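Putative tetR family transcriptional regulator (Streptomyces coelicolor A3, PDB 2Q24) probably acts as a DNA-binding transcription factor of the TetR family, working as a dimer whose architecture is unusual among its relatives. Local coordinates at residues N16-L21 / Y66-A71; A24-S29 / A41-V46; R53-P56 / A60-E63; R91-R96 / S131-L136; Y100-L105 / T165-D170. All blocks are in the same frame, centred on the assembly; numbering follows the deposited sequence. Where two conformers were deposited one is given.

Contacts 1, 2 and 3 cluster around the predicted helix-turn-helix motif, with contacts 2 and 3 both nested in the chain loop that contact 1 closes. Their centres lie about 10 to 12 Å apart. Phe55 of contact 3 packs on Arg17, Ile20 and Leu21 of contact 1, and Phe28 of contact 2 packs on Ile62 of contact 3. Contacts 4 and 5 lie in the C-terminal family region and share helix 86-106, with centres about 17 Å apart. Tyr66 and Tyr100 join contact 1 to contact 5 through a probable hydrogen bond, OH to OH at 2.7 Å. Contact 4 is remote from contact 3, about 28 Å between centres. Contacts 1 and 4 both touch the second subunit.

Contact 1 of 5, residues N16-L21 / Y66-A71; sequences NRDKIL and YRNEVA
Asn68 ND2 donates a hydrogen bond to Asp18 OD1 at 3.1 Å. The N-H...O angle is 148°, so the bond is somewhat bent. It meets OD1 nearly along the C-O axis, while the carboxylate oxygen sits tilted from the amide plane of Asn68. The carboxylate and amide planes stand 65° apart. The other end of the amide is held through water. A single water donates to Asn68 OD1 at 2.7 Å and to Asp18 O at 2.8 Å, so residue 18 is reached through both side chain and backbone. The apolar partner is Leu21. Its CD1 packs on Asn68 CB at 3.6 Å, and its CB lies 3.7 Å from Asn68 OD1. The CG of Asn68 is anti to the backbone N (chi1 -179°), which carries the amide out from helix 58-75 toward the start of helix 17-31. Further out, Asn68 ND2 also bonds Asp124 OD1 of the second subunit. Leu21 also packs on Leu61 and Ala64 of helix 58-75. The contact thus ties the first helix of the probable DNA-binding domain to the helix leading into the C-terminal domain, right at the subunit interface. With two carboxylates at ND2 and a water donating to OD1, the buried amide has partners at both ends, which is consistent with its modelled orientation.

Contact 2 of 5, residues A24-S29 / A41-V46; sequences AVRVFS and AREAGV
The helix-turn-helix region of the TetR family holds this contact, with Arg26 and Val27 of helix 17-31 meeting Glu43 in the C-terminal part of helix 37-43. The latter helix lies in the predicted DNA-binding motif. Arg26 NH1 forms a salt bridge with Glu43 OE1. The 2.5 Å separation is very short, so its exact value is doubtful. The two side chains come from opposite directions, and the guanidinium and carboxylate planes are only 22° apart. The CG of Arg26 is anti to the backbone N (chi1 -170°), and the modelled chain then bends at chi3 toward the carboxylate. Crowding round OE1 makes the exact placement of this end doubtful too. The second carboxylate oxygen, Glu43 OE2, lies 3.7 Å from Val27 CG2, so the valine methyl backs the acid. OE2 also makes a salt bridge with Arg39, giving the glutamate a positive partner at each oxygen. The helix is closed by a Schellman motif. Gly45 is its C-prime residue, with Val46 N bonded to Ala41 O at 2.9 Å. Ala24, Val27 and Phe28 pack on Ile40 of helix 37-43, while Ala24, Val25 and Phe28 also reach helix 58-75.

Contact 3 of 5, residues R53-P56 / A60-E63; sequences RNFP and ALIE
Ala60 O comes to 4.2 Å from Phe55 CD1, oblique to the ring, and makes no polar bond there. The contact itself is apolar. Leu61 CD1 lies over one face of the Phe55 ring in a CH-pi contact. It stands 3.8 Å from the ring centroid and 18° off the ring normal. The methyl is displaced toward the CG and CD2 side of the ring, with both of those atoms at 3.7 Å. The two side chains cross at about a right angle. In Leu61, CG is anti to the backbone N (chi1 -175°), and the second torsion (59°) then turns CD1 over the ring. Phe55 is the first residue to leave helical geometry after helix 48-54, the second helix of the predicted helix-turn-helix motif. The chain therefore turns at Phe55 and Pro56 before helix 58-75 begins, and Phe55 folds back on that helix. Pro56 adds a light contact, with its CD 4.4 Å from Ala60 CB. Leu61 CB also backs the phenylalanine, at 4.0 Å from Phe55 CB. Beyond the two segments, Phe55 packs on Arg17, Ile20 and Leu21 of helix 17-31. Leu61 reaches Leu37 and Ile40 of helix 37-43.

Contact 4 of 5, residues R91-R96 / S131-L136; sequences RAWTRR and SALTAL
Trp93 fills a hollow formed by Ala132, Leu133 and Leu136 on the opposing helix. The two helices, 86-106 and 125-142, belong to the all-helical C-terminal domain of this TetR-family protein. They run antiparallel here, with a crossing angle of -164°. Their local axes come no nearer than 11.0 Å, and the indole bridges much of that gap. It is the one large bump on its side. The hollow has a different wall at each part of the ring. Leu136 CD1 sits over one face, 3.3 Å above the plane and offset toward the rim. It presses over the root of the indole, at 3.4 Å from Trp93 CG and 3.5 Å from Trp93 CD2. Leu133 meets the six-membered ring farther out, with CD1 3.7 Å from Trp93 CZ3, and the two side chains cross at about a right angle. Ala132, with only a methyl, forms the deep part of the hollow. The CG of Trp93 is anti to the backbone N (chi1 -173°), and this carries the ring toward the other helix. All four residues are buried. Val77 of helix 77-83 packs on Trp93, Ala132 and Leu136, and Leu159 of helix 152-165 also touches the tryptophan. The polar atom of the ring is not left without a partner in this apolar setting, since Trp93 NE1 bonds Leu73 O. On the six-membered ring, Trp93 CZ2 rests against the methyl of Ala132, CB, at 3.9 Å.

Contact 5 of 5, residues Y100-L105 / T165-D170; sequences YATAKL and TSSRPD
Thr102 faces Ser167 where helix 86-106 passes the loop between helices 152-165 and 172-185. The side chain of Thr102 can be followed outward. Its CB points toward the loop and lies 3.8 Å from Ser167 OG. From there it branches. The hydroxyl branch, OG1, comes to 2.9 Å from Ser167 OG and 3.8 Å from Ser167 CB. The methyl branch, CG2, passes the same serine, at 4.0 Å from Ser167 OG and 4.1 Å from Ser167 O. The first torsion decides which branch goes where. OG1 stands beside the backbone N (chi1 -70°), while CG2 is anti to that N. Thr102 OG1 is hydrogen-bonded to Ile98 O, one turn earlier in its own helix. Ser167 OG is hydrogen-bonded to Ala163 O, near the end of helix 152-165. Each hydroxyl is therefore tied to a carbonyl of the helix it belongs to or follows, and these ties probably help to fix where the two oxygens lie. Leu105, one turn on from Thr102, adds a single apolar touch, with CD2 4.1 Å from Ser167 CB. The contact is small and lies at the surface of the C-terminal domain. It brings the loop alongside helix 86-106 just after helix 152-165 ends. Ala101 packs on Ala163 and Leu105 on Leu164, so helix 152-165 lies next to the same helix. Ser166 turns away from helix 86-106 and packs on Ala175 and Leu178 of helix 172-185, while Tyr100 packs on helix 58-75.

Contact 1 of 5, residues N16-L21 / Y66-A71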
# COMPACT_ATOMS: atom_id res chain seq x y z
N ASN B 16 7.56 2.66 18.34
CA ASN B 16 8.08 4.07 18.31
C ASN B 16 7.73 4.84 17.03
O ASN B 16 7.30 6.01 17.10
N ARG B 17 7.94 4.19 15.87
CA ARG B 17 7.57 4.79 14.57
C ARG B 17 6.05 4.89 14.38
O ARG B 17 5.54 5.96 14.01
CB ARG B 17 8.22 4.05 13.38
CG ARG B 17 7.93 4.69 12.01
CD ARG B 17 8.28 3.78 10.83
NE ARG B 17 7.72 4.25 9.54
CZ ARG B 17 8.30 5.12 8.72
NH1 ARG B 17 9.47 5.66 9.03
NH2 ARG B 17 7.71 5.45 7.57
N ASP B 18 5.33 3.80 14.62
CA ASP B 18 3.87 3.81 14.55
C ASP B 18 3.31 4.89 15.49
O ASP B 18 2.33 5.58 15.16
CB ASP B 18 3.30 2.44 14.95
CG ASP B 18 2.78 1.62 13.75
OD1 ASP B 18 3.03 1.95 12.56
OD2 ASP B 18 2.13 0.58 14.01
N LYS B 19 3.94 5.08 16.66
CA LYS B 19 3.47 6.10 17.58
C LYS B 19 3.64 7.50 17.06
O LYS B 19 2.72 8.32 17.17
CB LYS B 19 4.10 5.95 18.98
CG LYS B 19 3.25 5.11 19.89
CD LYS B 19 3.97 4.73 21.17
CE LYS B 19 4.47 5.93 21.92
NZ LYS B 19 4.98 5.60 23.29
N ILE B 20 4.81 7.77 16.48
CA ILE B 20 5.12 9.09 15.95
C ILE B 20 4.16 9.37 14.83
O ILE B 20 3.57 10.46 14.77
CB ILE B 20 6.59 9.18 15.44
CG1 ILE B 20 7.56 9.26 16.63
CG2 ILE B 20 6.80 10.44 14.59
CD1 ILE B 20 9.06 9.10 16.22
N LEU B 21 4.02 8.39 13.93
CA LEU B 21 3.22 8.60 12.72
C LEU B 21 1.74 8.77 13.02
O LEU B 21 1.09 9.62 12.44
CB LEU B 21 3.48 7.49 11.68
CG LEU B 21 4.96 7.44 11.24
CD1 LEU B 21 5.14 6.34 10.22
CD2 LEU B 21 5.46 8.81 10.67
N TYR B 66 1.15 10.10 6.31
CA TYR B 66 0.10 9.76 5.34
C TYR B 66 0.24 8.30 4.85
O TYR B 66 -0.75 7.56 4.82
CB TYR B 66 0.06 10.75 4.15
CG TYR B 66 -1.04 10.40 3.15
CD1 TYR B 66 -2.40 10.74 3.39
CD2 TYR B 66 -0.72 9.73 1.97
CE1 TYR B 66 -3.38 10.40 2.45
CE2 TYR B 66 -1.69 9.41 1.04
CZ TYR B 66 -3.00 9.73 1.30
OH TYR B 66 -3.95 9.36 0.38
N ARG B 67 1.44 7.89 4.45
CA ARG B 67 1.65 6.55 3.92
C ARG B 67 1.36 5.50 4.96
O ARG B 67 0.84 4.42 4.65
CB ARG B 67 3.09 6.41 3.44
CG ARG B 67 3.34 7.20 2.16
CD ARG B 67 4.81 7.15 1.71
NE ARG B 67 5.24 5.79 1.36
CZ ARG B 67 6.41 5.49 0.83
NH1 ARG B 67 7.30 6.47 0.60
NH2 ARG B 67 6.70 4.22 0.54
N ASN B 68 1.74 5.79 6.21
CA ASN B 68 1.45 4.87 7.30
C ASN B 68 -0.06 4.73 7.52
O ASN B 68 -0.54 3.62 7.77
CB ASN B 68 2.12 5.38 8.59
CG ASN B 68 1.87 4.45 9.77
OD1 ASN B 68 1.11 4.79 10.65
ND2 ASN B 68 2.52 3.28 9.77
N GLU B 69 -0.80 5.84 7.42
CA GLU B 69 -2.25 5.82 7.61
C GLU B 69 -2.94 4.93 6.53
O GLU B 69 -3.82 4.11 6.83
CB GLU B 69 -2.81 7.27 7.56
CG GLU B 69 -4.35 7.40 7.62
CD GLU B 69 -4.94 7.28 8.99
OE1 GLU B 69 -4.20 7.05 9.99
OE2 GLU B 69 -6.19 7.41 9.10
N VAL B 70 -2.51 5.11 5.30
CA VAL B 70 -2.98 4.27 4.17
C VAL B 70 -2.66 2.80 4.43
O VAL B 70 -3.52 1.94 4.28
CB VAL B 70 -2.32 4.75 2.85
CG1 VAL B 70 -2.60 3.75 1.66
CG2 VAL B 70 -2.85 6.18 2.50
N ALA B 71 -1.42 2.50 4.80
CA ALA B 71 -1.05 1.10 4.97
C ALA B 71 -1.82 0.47 6.13
O ALA B 71 -2.30 -0.67 6.02
CB ALA B 71 0.44 0.97 5.17
O HOH W 1 0.70 4.31 13.27

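Contact 2 of 5, residues A24-S29 / A41-V46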
# COMPACT_ATOMS: atom_id res chain seq x y z
N ALA B 24 1.49 12.23 14.37
CA ALA B 24 1.59 13.15 13.25
C ALA B 24 0.28 13.31 12.49
O ALA B 24 -0.12 14.41 12.15
CB ALA B 24 2.72 12.71 12.29
N VAL B 25 -0.37 12.19 12.15
CA VAL B 25 -1.62 12.28 11.45
C VAL B 25 -2.64 13.08 12.27
O VAL B 25 -3.33 13.93 11.72
CB VAL B 25 -2.19 10.87 11.16
CG1 VAL B 25 -3.67 10.94 10.71
CG2 VAL B 25 -1.31 10.15 10.11
N ARG B 26 -2.73 12.80 13.57
CA ARG B 26 -3.69 13.45 14.46
C ARG B 26 -3.43 14.96 14.46
O ARG B 26 -4.33 15.77 14.22
CB ARG B 26 -3.51 12.83 15.86
CG ARG B 26 -4.54 13.16 16.95
CD ARG B 26 -4.10 12.50 18.29
NE ARG B 26 -3.35 11.24 18.05
CZ ARG B 26 -2.45 10.69 18.87
NH1 ARG B 26 -2.13 11.25 20.04
NH2 ARG B 26 -1.85 9.55 18.52
N VAL B 27 -2.18 15.34 14.68
CA VAL B 27 -1.82 16.76 14.82
C VAL B 27 -1.89 17.51 13.48
O VAL B 27 -2.37 18.64 13.41
CB VAL B 27 -0.44 16.95 15.52
CG1 VAL B 27 -0.08 18.44 15.65
CG2 VAL B 27 -0.43 16.31 16.92
N PHE B 28 -1.39 16.91 12.40
CA PHE B 28 -1.48 17.57 11.10
C PHE B 28 -2.93 17.67 10.63
O PHE B 28 -3.30 18.67 10.02
CB PHE B 28 -0.61 16.88 10.04
CG PHE B 28 0.85 17.20 10.15
CD1 PHE B 28 1.31 18.52 10.07
CD2 PHE B 28 1.78 16.19 10.34
CE1 PHE B 28 2.66 18.82 10.19
CE2 PHE B 28 3.15 16.48 10.45
CZ PHE B 28 3.58 17.79 10.37
N SER B 29 -3.76 16.66 10.92
CA SER B 29 -5.14 16.77 10.48
C SER B 29 -5.92 17.84 11.25
O SER B 29 -6.84 18.43 10.69
CB SER B 29 -5.87 15.43 10.41
OG SER B 29 -5.99 14.86 11.69
N ALA B 41 5.92 15.07 18.73
CA ALA B 41 6.87 14.34 19.57
C ALA B 41 6.22 14.03 20.96
O ALA B 41 6.31 12.90 21.45
CB ALA B 41 8.16 15.15 19.75
N ARG B 42 5.54 15.03 21.53
CA ARG B 42 4.92 14.92 22.87
C ARG B 42 3.81 13.86 22.93
O ARG B 42 3.72 13.06 23.96
CB ARG B 42 4.36 16.28 23.32
CG ARG B 42 3.46 16.16 24.62
CD ARG B 42 3.31 17.51 25.30
NE ARG B 42 3.50 18.66 24.38
CZ ARG B 42 2.52 19.27 23.66
NH1 ARG B 42 1.26 18.83 23.73
NH2 ARG B 42 2.84 20.30 22.87
N GLU B 43 2.98 13.87 21.86
CA GLU B 43 1.85 12.97 21.82
C GLU B 43 2.35 11.54 21.60
O GLU B 43 1.78 10.59 22.16
CB GLU B 43 0.86 13.36 20.72
CG GLU B 43 0.00 14.56 21.10
CD GLU B 43 -1.26 14.65 20.24
OE1 GLU B 43 -1.56 13.67 19.53
OE2 GLU B 43 -1.95 15.70 20.29
N ALA B 44 3.42 11.40 20.78
CA ALA B 44 4.06 10.10 20.55
C ALA B 44 4.89 9.64 21.74
O ALA B 44 5.36 8.50 21.77
CB ALA B 44 4.93 10.15 19.31
N GLY B 45 5.08 10.53 22.73
CA GLY B 45 5.91 10.22 23.87
C GLY B 45 7.40 10.06 23.61
O GLY B 45 8.08 9.33 24.33
N VAL B 46 7.91 10.73 22.58
CA VAL B 46 9.32 10.63 22.22
C VAL B 46 10.00 11.99 22.30
O VAL B 46 9.34 13.03 22.24
CB VAL B 46 9.54 9.98 20.83
CG2 VAL B 46 9.28 10.98 19.70

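Contact 3 of 5, residues R53-P56 / A60-E63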
# COMPACT_ATOMS: atom_id res chain seq x y z
N ARG B 53 15.96 12.89 14.06
CA ARG B 53 16.80 11.80 13.59
C ARG B 53 16.06 10.93 12.55
O ARG B 53 16.62 10.62 11.50
CB ARG B 53 17.30 10.95 14.76
CG ARG B 53 18.59 11.46 15.43
N ASN B 54 14.82 10.57 12.85
CA ASN B 54 14.04 9.68 11.97
C ASN B 54 13.41 10.38 10.75
O ASN B 54 13.26 9.77 9.71
CB ASN B 54 12.94 8.94 12.76
CG ASN B 54 13.46 8.27 14.02
ND2 ASN B 54 14.50 7.46 13.88
N PHE B 55 13.03 11.66 10.90
CA PHE B 55 12.32 12.44 9.88
C PHE B 55 12.87 13.84 9.86
O PHE B 55 12.34 14.72 10.56
CB PHE B 55 10.82 12.52 10.18
CG PHE B 55 10.20 11.20 10.43
CD1 PHE B 55 9.76 10.42 9.37
CD2 PHE B 55 10.09 10.70 11.72
CE1 PHE B 55 9.20 9.17 9.60
CE2 PHE B 55 9.52 9.44 11.96
CZ PHE B 55 9.08 8.68 10.89
N PRO B 56 13.92 14.07 9.05
CA PRO B 56 14.78 15.24 9.12
C PRO B 56 14.14 16.48 8.50
O PRO B 56 14.79 17.53 8.39
CB PRO B 56 16.00 14.83 8.27
CG PRO B 56 15.78 13.39 7.89
CD PRO B 56 14.31 13.20 7.94
N ALA B 60 8.97 15.23 5.08
CA ALA B 60 9.23 13.79 5.15
C ALA B 60 8.32 13.16 6.23
O ALA B 60 7.80 12.05 6.05
CB ALA B 60 10.65 13.55 5.44
N LEU B 61 8.14 13.88 7.34
CA LEU B 61 7.20 13.45 8.41
C LEU B 61 5.78 13.36 7.90
O LEU B 61 5.10 12.36 8.12
CB LEU B 61 7.30 14.36 9.66
CG LEU B 61 6.44 13.91 10.84
CD1 LEU B 61 6.84 12.48 11.28
CD2 LEU B 61 6.52 14.90 12.03
N ILE B 62 5.31 14.40 7.23
CA ILE B 62 3.94 14.41 6.67
C ILE B 62 3.75 13.25 5.70
O ILE B 62 2.78 12.50 5.81
CB ILE B 62 3.69 15.74 5.91
CG1 ILE B 62 3.64 16.89 6.92
CG2 ILE B 62 2.36 15.68 5.11
CD1 ILE B 62 3.93 18.26 6.28
N GLU B 63 4.68 13.10 4.75
CA GLU B 63 4.57 11.98 3.78
C GLU B 63 4.52 10.61 4.44
O GLU B 63 3.64 9.79 4.15
CB GLU B 63 5.71 12.02 2.74
CG GLU B 63 5.66 10.78 1.88
CD GLU B 63 6.62 10.77 0.74
OE1 GLU B 63 7.08 11.85 0.32
OE2 GLU B 63 6.93 9.64 0.28

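Contact 4 of 5, residues R91-R96 / S131-L136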
# COMPACT_ATOMS: atom_id res chain seq x y z
N ARG B 91 -18.36 -3.42 6.54
CA ARG B 91 -18.94 -2.32 7.31
C ARG B 91 -17.91 -1.69 8.27
O ARG B 91 -17.77 -0.48 8.31
CB ARG B 91 -20.19 -2.81 8.08
CG ARG B 91 -20.77 -1.83 9.13
CD ARG B 91 -22.12 -2.30 9.70
NE ARG B 91 -23.03 -2.83 8.66
CZ ARG B 91 -24.01 -2.15 8.02
NH1 ARG B 91 -24.27 -0.88 8.28
NH2 ARG B 91 -24.72 -2.77 7.12
N ALA B 92 -17.22 -2.52 9.07
CA ALA B 92 -16.22 -1.98 10.02
C ALA B 92 -15.14 -1.25 9.27
O ALA B 92 -14.71 -0.14 9.66
CB ALA B 92 -15.63 -3.09 10.90
N TRP B 93 -14.69 -1.82 8.16
CA TRP B 93 -13.63 -1.17 7.39
C TRP B 93 -14.06 0.15 6.76
O TRP B 93 -13.29 1.09 6.68
CB TRP B 93 -13.14 -2.15 6.30
CG TRP B 93 -11.91 -1.63 5.54
CD1 TRP B 93 -10.58 -1.85 5.84
CD2 TRP B 93 -11.95 -0.83 4.36
NE1 TRP B 93 -9.78 -1.22 4.89
CE2 TRP B 93 -10.59 -0.58 3.98
CE3 TRP B 93 -13.00 -0.28 3.60
CZ2 TRP B 93 -10.27 0.16 2.83
CZ3 TRP B 93 -12.67 0.48 2.43
CH2 TRP B 93 -11.32 0.71 2.09
N THR B 94 -15.28 0.25 6.28
CA THR B 94 -15.75 1.49 5.72
C THR B 94 -15.72 2.65 6.74
O THR B 94 -15.49 3.75 6.38
CB THR B 94 -17.14 1.38 5.07
OG1 THR B 94 -18.13 1.13 6.04
CG2 THR B 94 -17.16 0.37 3.98
N ARG B 95 -15.97 2.36 8.01
CA ARG B 95 -15.78 3.38 9.05
C ARG B 95 -14.30 3.81 9.13
O ARG B 95 -14.00 5.00 9.25
CB ARG B 95 -16.35 2.91 10.42
CG ARG B 95 -17.86 2.82 10.45
CD ARG B 95 -18.48 2.54 11.89
NE ARG B 95 -17.84 3.38 12.89
CZ ARG B 95 -18.28 4.57 13.30
NH1 ARG B 95 -19.43 5.07 12.83
NH2 ARG B 95 -17.58 5.25 14.20
N ARG B 96 -13.39 2.84 9.03
CA ARG B 96 -11.94 3.15 9.03
C ARG B 96 -11.57 3.96 7.79
O ARG B 96 -10.73 4.86 7.85
CB ARG B 96 -11.08 1.87 9.12
CG ARG B 96 -11.29 1.07 10.43
CD ARG B 96 -11.04 1.93 11.66
NE ARG B 96 -9.64 2.15 11.87
CZ ARG B 96 -9.08 3.29 12.30
NH1 ARG B 96 -9.79 4.39 12.55
NH2 ARG B 96 -7.76 3.30 12.46
N SER B 131 -7.95 -1.89 -3.79
CA SER B 131 -7.76 -3.33 -3.74
C SER B 131 -8.23 -3.92 -2.43
O SER B 131 -8.76 -5.02 -2.40
CB SER B 131 -6.29 -3.68 -4.01
OG SER B 131 -6.13 -5.09 -4.18
N ALA B 132 -8.06 -3.16 -1.33
CA ALA B 132 -8.53 -3.60 0.00
C ALA B 132 -10.05 -3.72 -0.05
O ALA B 132 -10.66 -4.67 0.46
CB ALA B 132 -8.12 -2.57 1.05
N LEU B 133 -10.67 -2.72 -0.65
CA LEU B 133 -12.10 -2.75 -0.88
C LEU B 133 -12.52 -3.95 -1.73
O LEU B 133 -13.48 -4.63 -1.41
CB LEU B 133 -12.49 -1.46 -1.55
CG LEU B 133 -13.91 -0.96 -1.52
CD1 LEU B 133 -14.64 -1.17 -0.17
CD2 LEU B 133 -13.89 0.56 -1.95
N THR B 134 -11.82 -4.18 -2.83
CA THR B 134 -12.09 -5.37 -3.65
C THR B 134 -12.01 -6.69 -2.85
O THR B 134 -12.88 -7.58 -3.01
CB THR B 134 -11.10 -5.40 -4.86
OG1 THR B 134 -11.34 -4.24 -5.66
CG2 THR B 134 -11.29 -6.65 -5.72
N ALA B 135 -10.99 -6.82 -2.00
CA ALA B 135 -10.86 -8.02 -1.17
C ALA B 135 -12.10 -8.25 -0.26
O ALA B 135 -12.68 -9.36 -0.24
CB ALA B 135 -9.54 -8.02 -0.36
N LEU B 136 -12.55 -7.16 0.35
CA LEU B 136 -13.75 -7.17 1.23
C LEU B 136 -14.99 -7.51 0.41
O LEU B 136 -15.79 -8.39 0.80
CB LEU B 136 -13.88 -5.84 1.92
CG LEU B 136 -12.85 -5.57 3.08
CD1 LEU B 136 -12.89 -4.01 3.26
CD2 LEU B 136 -13.14 -6.35 4.35

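Contact 5 of 5, residues Y100-L105 / T165-D170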
# COMPACT_ATOMS: atom_id res chain seq x y z
N TYR B 100 -9.84 7.66 7.78
CA TYR B 100 -8.72 7.98 6.88
C TYR B 100 -9.03 9.20 6.00
O TYR B 100 -8.22 10.12 5.88
CB TYR B 100 -8.42 6.76 6.01
CG TYR B 100 -7.84 7.12 4.67
CD1 TYR B 100 -6.54 7.58 4.55
CD2 TYR B 100 -8.65 7.08 3.51
CE1 TYR B 100 -6.02 7.96 3.30
CE2 TYR B 100 -8.13 7.44 2.26
CZ TYR B 100 -6.83 7.90 2.18
OH TYR B 100 -6.31 8.26 0.94
N ALA B 101 -10.20 9.20 5.37
CA ALA B 101 -10.55 10.29 4.43
C ALA B 101 -10.76 11.64 5.13
O ALA B 101 -10.46 12.72 4.58
CB ALA B 101 -11.80 9.85 3.62
N THR B 102 -11.28 11.58 6.35
CA THR B 102 -11.42 12.75 7.23
C THR B 102 -10.05 13.34 7.56
O THR B 102 -9.85 14.58 7.46
CB THR B 102 -12.22 12.37 8.51
OG1 THR B 102 -13.58 12.13 8.12
CG2 THR B 102 -12.18 13.52 9.56
N ALA B 103 -9.12 12.46 7.96
CA ALA B 103 -7.72 12.85 8.20
C ALA B 103 -7.05 13.44 6.95
O ALA B 103 -6.41 14.53 7.03
CB ALA B 103 -6.93 11.68 8.76
N LYS B 104 -7.25 12.79 5.81
CA LYS B 104 -6.75 13.28 4.51
C LYS B 104 -7.23 14.70 4.27
O LYS B 104 -6.44 15.61 3.92
CB LYS B 104 -7.25 12.37 3.39
CG LYS B 104 -6.62 12.66 2.03
CD LYS B 104 -7.16 11.73 0.99
CE LYS B 104 -6.47 11.92 -0.33
NZ LYS B 104 -6.85 13.20 -0.94
N LEU B 105 -8.53 14.93 4.48
CA LEU B 105 -9.11 16.27 4.24
C LEU B 105 -8.51 17.26 5.21
O LEU B 105 -8.20 18.39 4.83
CB LEU B 105 -10.64 16.23 4.35
CG LEU B 105 -11.42 17.52 4.01
CD1 LEU B 105 -11.65 17.58 2.48
CD2 LEU B 105 -12.73 17.40 4.73
N THR B 165 -18.85 15.26 2.47
CA THR B 165 -20.04 15.94 2.95
C THR B 165 -20.17 15.94 4.47
O THR B 165 -20.83 16.82 5.04
CB THR B 165 -21.34 15.29 2.39
OG1 THR B 165 -21.37 13.92 2.77
CG2 THR B 165 -21.41 15.40 0.85
N SER B 166 -19.57 14.95 5.12
CA SER B 166 -19.97 14.61 6.47
C SER B 166 -18.82 14.41 7.45
O SER B 166 -18.93 13.59 8.35
CB SER B 166 -20.88 13.37 6.43
OG SER B 166 -21.92 13.57 5.49
N SER B 167 -17.76 15.20 7.29
CA SER B 167 -16.54 15.08 8.09
C SER B 167 -16.50 15.86 9.40
O SER B 167 -15.69 15.53 10.27
CB SER B 167 -15.30 15.45 7.26
OG SER B 167 -14.85 14.29 6.63
N ARG B 168 -17.35 16.86 9.56
CA ARG B 168 -17.33 17.66 10.82
C ARG B 168 -17.75 16.82 12.03
O ARG B 168 -18.56 15.90 11.90
CB ARG B 168 -18.25 18.87 10.72
CG ARG B 168 -17.68 20.01 9.87
CD ARG B 168 -18.48 21.27 10.05
NE ARG B 168 -19.79 21.26 9.39
CZ ARG B 168 -20.94 21.30 10.04
NH2 ARG B 168 -22.10 21.29 9.38
N PRO B 169 -17.25 17.17 13.24
CA PRO B 169 -17.66 16.38 14.42
C PRO B 169 -19.18 16.31 14.57
O PRO B 169 -19.72 15.26 14.94
CB PRO B 169 -17.01 17.13 15.61
CG PRO B 169 -16.60 18.50 15.06
CD PRO B 169 -16.33 18.28 13.60
N ASP B 170 -19.86 17.39 14.20
CA ASP B 170 -21.32 17.48 14.28
C ASP B 170 -22.04 16.75 13.15
O ASP B 170 -23.27 16.73 13.11
CB ASP B 170 -21.74 18.94 14.24
CG ASP B 170 -21.14 19.68 13.06
OD1 ASP B 170 -21.89 19.93 12.08
OD2 ASP B 170 -19.92 19.96 13.10